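Local structure of prepilin-like protein (Thermus thermophilus, 6QVF) at residues Leu89-Gly93 and Ala103-Arg107; Ala18-Leu22 and Val120-Ala124. The protein is a type IV pilin-like protein linked to natural competence that probably acts as a DNA receptor at the tip of a pilus. All coordinates share one frame. Residue numbers count along the deposited sequence, not the author numbering.

Both interactions belong to the four-stranded antiparallel sheet of the pilin fold. Interaction 1 pairs strand 92-97, at one edge of the sheet, with strand 100-108. It is partly buried, and backbone hydrogen bonds hold it. Interaction 2 lays helix 2-30 on the next strand, 117-125. Its touching residues are all buried, and its side chains meet by apolar packing. The two centres are about 10 Å apart. Strands 100-108 and 117-125 are neighbours, with probable hydrogen bonds from Ala103 N to Thr123 O and from Asp105 N to Val121 O, both 2.9 Å. Trp104 CB also packs on Val21 CG1 at 3.7 Å, so the tryptophan belongs to both surroundings.

Interaction 1 of 2, residues Leu89-Gly93 and Ala103-Arg107; sequences LTCSG and AWDIR
This is one end of a beta hairpin, where the edge strand 92-97 of the pilin sheet begins beside strand 100-108. The strands are antiparallel. Ser92 and Asp105 form a non-hydrogen-bonded pair, CA to CA 4.2 Å. Gly93 and Trp104 form a hydrogen-bonded pair, CA to CA 5.5 Å. Gly93 N donates to Trp104 O at 3.1 Å, and Trp104 N to Gly93 O at 2.9 Å. Cys91 has phi/psi -91/-25, a helix-like psi that breaks the extended run before Ser92. It is disulfide-bonded to Cys67, the residue just after helix 59-66.

Trp104 has chi1 p (64°) and chi2 -95°, which lays one face of the indole against the backbone of Ser92 and Gly93. Gly93 CA makes a CH-pi contact 3.9 Å from the centroid of the five-membered ring. Gly93 has no side chain, which makes room: an ideal CB would lie only 3.1 Å from Trp104 NE1. Thr90 O meets the ring edge at CH2, 3.5 Å away. Arg25 makes a cation-pi contact with Trp104.

Asp105 (chi1 t) lies on the Ser92 face and forms a salt bridge with Arg107 (chi1 p), NE to OD1 2.8 Å. Ile106 (chi1 m, chi2 t) touches Tyr63 and Val29. Its N donates to Cys91 O at 2.8 Å, almost linearly at 178°.

Interaction 2 of 2, residues Ala18-Leu22 and Val120-Ala124; sequences AVQVL and VVVTA
In the pilin fold a long N-terminal helix packs on an antiparallel sheet. Here helix 2-30 crosses strand 117-125 of that sheet. The segments 18-22 and 120-124 run roughly antiparallel, with 153° between their N-to-C directions. Their axes approach to 8.2 Å. Residues 18-22 are regular helix, with phi/psi near -60/-45, and Leu22 N donates to Ala18 O at 2.9 Å. Residues 120-124 are extended. Val120, Val122 and Ala124 point toward the helix, while Val121 and Thr123 point away from it.

Ala18 comes first. Its CA is 5.3 Å from that of Ala124, the closest CA approach of the two segments. Ala18 CB lies 4.0 Å from Ala124 CB and 3.8 Å from Val122 CG2. The small side chains let the backbones come close at this end. Val19 points away from the strand. Gln20 does not touch the strand; its OE1 is hydrogen-bonded to Arg24 NH1 along the helix. Val21, chi1 t, points toward the strand, and its CG1 meets Val122 CG1 at 4.0 Å. Val21 also touches Val102 and Trp104 on strand 100-108. Leu22 leaves the helix sideways. With chi1 t and chi2 p, it brings CD1 to 3.7 Å from Val120 CG1. It also touches Leu134 and Arg136 on strand 131-139.

Val122, chi1 m, is the central strand residue. It meets Ala18, Val21 and Leu22, and buries 81 Å², the most of any residue here. Its CG2 lies 3.5 Å from Ala18 O and 4.1 Å from Leu22 CB.

Interaction 1 of 2, residues Leu89-Gly93 and Ala103-Arg107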
loop_
_atom_site.group_PDB
_atom_site.type_symbol
_atom_site.label_atom_id
_atom_site.label_comp_id
_atom_site.label_asym_id
_atom_site.label_seq_id
_atom_site.Cartn_x
_atom_site.Cartn_y
_atom_site.Cartn_z
ATOM N N LEU B 89 -18.335 -9.244 -11.215
ATOM C CA LEU B 89 -17.397 -8.326 -10.595
ATOM C C LEU B 89 -16.167 -8.226 -11.487
ATOM O O LEU B 89 -15.729 -9.199 -12.064
ATOM C CB LEU B 89 -16.954 -8.835 -9.224
ATOM C CG LEU B 89 -18.055 -9.152 -8.238
ATOM C CD1 LEU B 89 -17.439 -9.633 -6.950
ATOM C CD2 LEU B 89 -18.926 -7.953 -7.992
ATOM N N THR B 90 -15.592 -7.031 -11.541
ATOM C CA THR B 90 -14.319 -6.832 -12.176
ATOM C C THR B 90 -13.233 -6.701 -11.103
ATOM O O THR B 90 -13.413 -5.898 -10.126
ATOM C CB THR B 90 -14.428 -5.604 -13.077
ATOM O OG1 THR B 90 -15.437 -5.867 -14.053
ATOM C CG2 THR B 90 -13.144 -5.325 -13.792
ATOM N N CYS B 91 -12.135 -7.460 -11.261
ATOM C CA CYS B 91 -11.059 -7.542 -10.272
ATOM C C CYS B 91 -9.962 -6.489 -10.531
ATOM O O CYS B 91 -9.182 -6.129 -9.642
ATOM C CB CYS B 91 -10.410 -8.939 -10.260
ATOM S SG CYS B 91 -11.520 -10.235 -9.635
ATOM N N SER B 92 -9.837 -6.054 -11.768
ATOM C CA SER B 92 -8.758 -5.203 -12.177
ATOM C C SER B 92 -9.135 -4.486 -13.467
ATOM O O SER B 92 -10.008 -4.933 -14.242
ATOM C CB SER B 92 -7.454 -5.958 -12.298
ATOM O OG SER B 92 -7.487 -6.905 -13.360
ATOM N N GLY B 93 -8.387 -3.417 -13.750
ATOM C CA GLY B 93 -8.647 -2.637 -14.927
ATOM C C GLY B 93 -7.845 -1.351 -14.949
ATOM O O GLY B 93 -6.846 -1.226 -14.224
ATOM N N ALA B 103 -4.065 2.292 -13.354
ATOM C CA ALA B 103 -4.222 0.835 -13.218
ATOM C C ALA B 103 -4.719 0.562 -11.809
ATOM O O ALA B 103 -4.283 1.211 -10.848
ATOM C CB ALA B 103 -2.928 0.142 -13.456
ATOM N N TRP B 104 -5.644 -0.386 -11.673
ATOM C CA TRP B 104 -6.200 -0.699 -10.363
ATOM C C TRP B 104 -6.443 -2.198 -10.268
ATOM O O TRP B 104 -6.678 -2.867 -11.268
ATOM C CB TRP B 104 -7.497 0.082 -10.078
ATOM C CG TRP B 104 -8.617 -0.261 -11.014
ATOM C CD1 TRP B 104 -8.955 0.398 -12.150
ATOM C CD2 TRP B 104 -9.599 -1.301 -10.845
ATOM N NE1 TRP B 104 -10.040 -0.185 -12.740
ATOM C CE2 TRP B 104 -10.473 -1.227 -11.962
ATOM C CE3 TRP B 104 -9.843 -2.278 -9.877
ATOM C CZ2 TRP B 104 -11.550 -2.102 -12.123
ATOM C CZ3 TRP B 104 -10.890 -3.164 -10.060
ATOM C CH2 TRP B 104 -11.724 -3.068 -11.173
ATOM N N ASP B 105 -6.297 -2.707 -9.044
ATOM C CA ASP B 105 -6.439 -4.141 -8.811
ATOM C C ASP B 105 -6.962 -4.369 -7.395
ATOM O O ASP B 105 -6.428 -3.805 -6.426
ATOM C CB ASP B 105 -5.068 -4.818 -8.946
ATOM C CG ASP B 105 -5.091 -6.311 -8.719
ATOM O OD1 ASP B 105 -5.117 -6.728 -7.570
ATOM O OD2 ASP B 105 -5.058 -7.051 -9.738
ATOM N N ILE B 106 -7.979 -5.221 -7.296
ATOM C CA ILE B 106 -8.519 -5.750 -6.051
ATOM C C ILE B 106 -8.182 -7.229 -5.985
ATOM O O ILE B 106 -8.442 -7.959 -6.965
ATOM C CB ILE B 106 -10.045 -5.597 -6.020
ATOM C CG1 ILE B 106 -10.514 -4.154 -6.187
ATOM C CG2 ILE B 106 -10.612 -6.221 -4.775
ATOM C CD1 ILE B 106 -12.022 -3.994 -6.379
ATOM N N ARG B 107 -7.625 -7.676 -4.866
ATOM C CA ARG B 107 -7.447 -9.133 -4.694
ATOM C C ARG B 107 -7.464 -9.574 -3.239
ATOM O O ARG B 107 -7.062 -8.838 -2.326
ATOM C CB ARG B 107 -6.159 -9.606 -5.376
ATOM C CG ARG B 107 -4.888 -8.955 -4.877
ATOM C CD ARG B 107 -3.694 -9.512 -5.635
ATOM N NE ARG B 107 -3.791 -9.178 -7.040
ATOM C CZ ARG B 107 -3.263 -9.900 -8.041
ATOM N NH1 ARG B 107 -2.513 -10.971 -7.793
ATOM N NH2 ARG B 107 -3.475 -9.522 -9.294
#

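Interaction 2 of 2, residues Ala18-Leu22 and Val120-Ala124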
loop_
_atom_site.group_PDB
_atom_site.type_symbol
_atom_site.label_atom_id
_atom_site.label_comp_id
_atom_site.label_asym_id
_atom_site.label_seq_id
_atom_site.Cartn_x
_atom_site.Cartn_y
_atom_site.Cartn_z
ATOM N N ALA B 18 -4.997 8.815 -8.576
ATOM C CA ALA B 18 -4.839 7.552 -7.870
ATOM C C ALA B 18 -5.789 7.501 -6.670
ATOM O O ALA B 18 -6.397 6.450 -6.431
ATOM C CB ALA B 18 -3.419 7.363 -7.427
ATOM N N VAL B 19 -5.862 8.579 -5.876
ATOM C CA VAL B 19 -6.701 8.573 -4.679
ATOM C C VAL B 19 -8.156 8.270 -5.066
ATOM O O VAL B 19 -8.861 7.520 -4.352
ATOM C CB VAL B 19 -6.579 9.909 -3.909
ATOM C CG1 VAL B 19 -7.710 10.085 -2.907
ATOM C CG2 VAL B 19 -5.248 9.945 -3.181
ATOM N N GLN B 20 -8.648 8.941 -6.116
ATOM C CA GLN B 20 -10.057 8.848 -6.530
ATOM C C GLN B 20 -10.397 7.379 -6.845
ATOM O O GLN B 20 -11.421 6.825 -6.426
ATOM C CB GLN B 20 -10.262 9.742 -7.757
ATOM C CG GLN B 20 -11.687 9.797 -8.237
ATOM C CD GLN B 20 -11.857 10.606 -9.504
ATOM O OE1 GLN B 20 -12.469 10.124 -10.439
ATOM N NE2 GLN B 20 -11.330 11.831 -9.536
ATOM N N VAL B 21 -9.525 6.729 -7.599
ATOM C CA VAL B 21 -9.734 5.337 -7.993
ATOM C C VAL B 21 -9.594 4.410 -6.779
ATOM O O VAL B 21 -10.395 3.497 -6.575
ATOM C CB VAL B 21 -8.762 4.942 -9.118
ATOM C CG1 VAL B 21 -8.883 3.461 -9.454
ATOM C CG2 VAL B 21 -8.989 5.825 -10.341
ATOM N N LEU B 22 -8.590 4.635 -5.933
ATOM C CA LEU B 22 -8.421 3.840 -4.739
ATOM C C LEU B 22 -9.654 3.929 -3.841
ATOM O O LEU B 22 -10.118 2.894 -3.323
ATOM C CB LEU B 22 -7.182 4.307 -3.971
ATOM C CG LEU B 22 -6.863 3.502 -2.715
ATOM C CD1 LEU B 22 -6.474 2.094 -3.081
ATOM C CD2 LEU B 22 -5.761 4.167 -1.898
ATOM N N VAL B 120 -6.219 -3.385 -2.219
ATOM C CA VAL B 120 -6.576 -2.567 -3.342
ATOM C C VAL B 120 -5.334 -1.721 -3.665
ATOM O O VAL B 120 -4.800 -1.023 -2.792
ATOM C CB VAL B 120 -7.803 -1.674 -3.075
ATOM C CG1 VAL B 120 -8.229 -0.917 -4.333
ATOM C CG2 VAL B 120 -8.949 -2.470 -2.456
ATOM N N VAL B 121 -4.827 -1.866 -4.883
ATOM C CA VAL B 121 -3.604 -1.201 -5.308
ATOM C C VAL B 121 -3.853 -0.471 -6.606
ATOM O O VAL B 121 -4.386 -1.065 -7.534
ATOM C CB VAL B 121 -2.446 -2.200 -5.398
ATOM C CG1 VAL B 121 -1.153 -1.527 -5.797
ATOM C CG2 VAL B 121 -2.293 -2.902 -4.073
ATOM N N VAL B 122 -3.355 0.769 -6.689
ATOM C CA VAL B 122 -3.505 1.578 -7.872
ATOM C C VAL B 122 -2.173 2.208 -8.253
ATOM O O VAL B 122 -1.372 2.551 -7.397
ATOM C CB VAL B 122 -4.586 2.656 -7.692
ATOM C CG1 VAL B 122 -5.910 2.022 -7.283
ATOM C CG2 VAL B 122 -4.160 3.740 -6.728
ATOM N N THR B 123 -2.006 2.388 -9.557
ATOM C CA THR B 123 -0.858 3.129 -10.067
ATOM C C THR B 123 -1.326 4.107 -11.142
ATOM O O THR B 123 -1.831 3.669 -12.208
ATOM C CB THR B 123 0.215 2.199 -10.626
ATOM O OG1 THR B 123 0.762 1.337 -9.632
ATOM C CG2 THR B 123 1.372 2.968 -11.248
ATOM N N ALA B 124 -1.143 5.393 -10.850
ATOM C CA ALA B 124 -1.440 6.471 -11.816
ATOM C C ALA B 124 -0.164 6.811 -12.579
ATOM O O ALA B 124 0.857 7.043 -11.968
ATOM C CB ALA B 124 -1.924 7.695 -11.114
#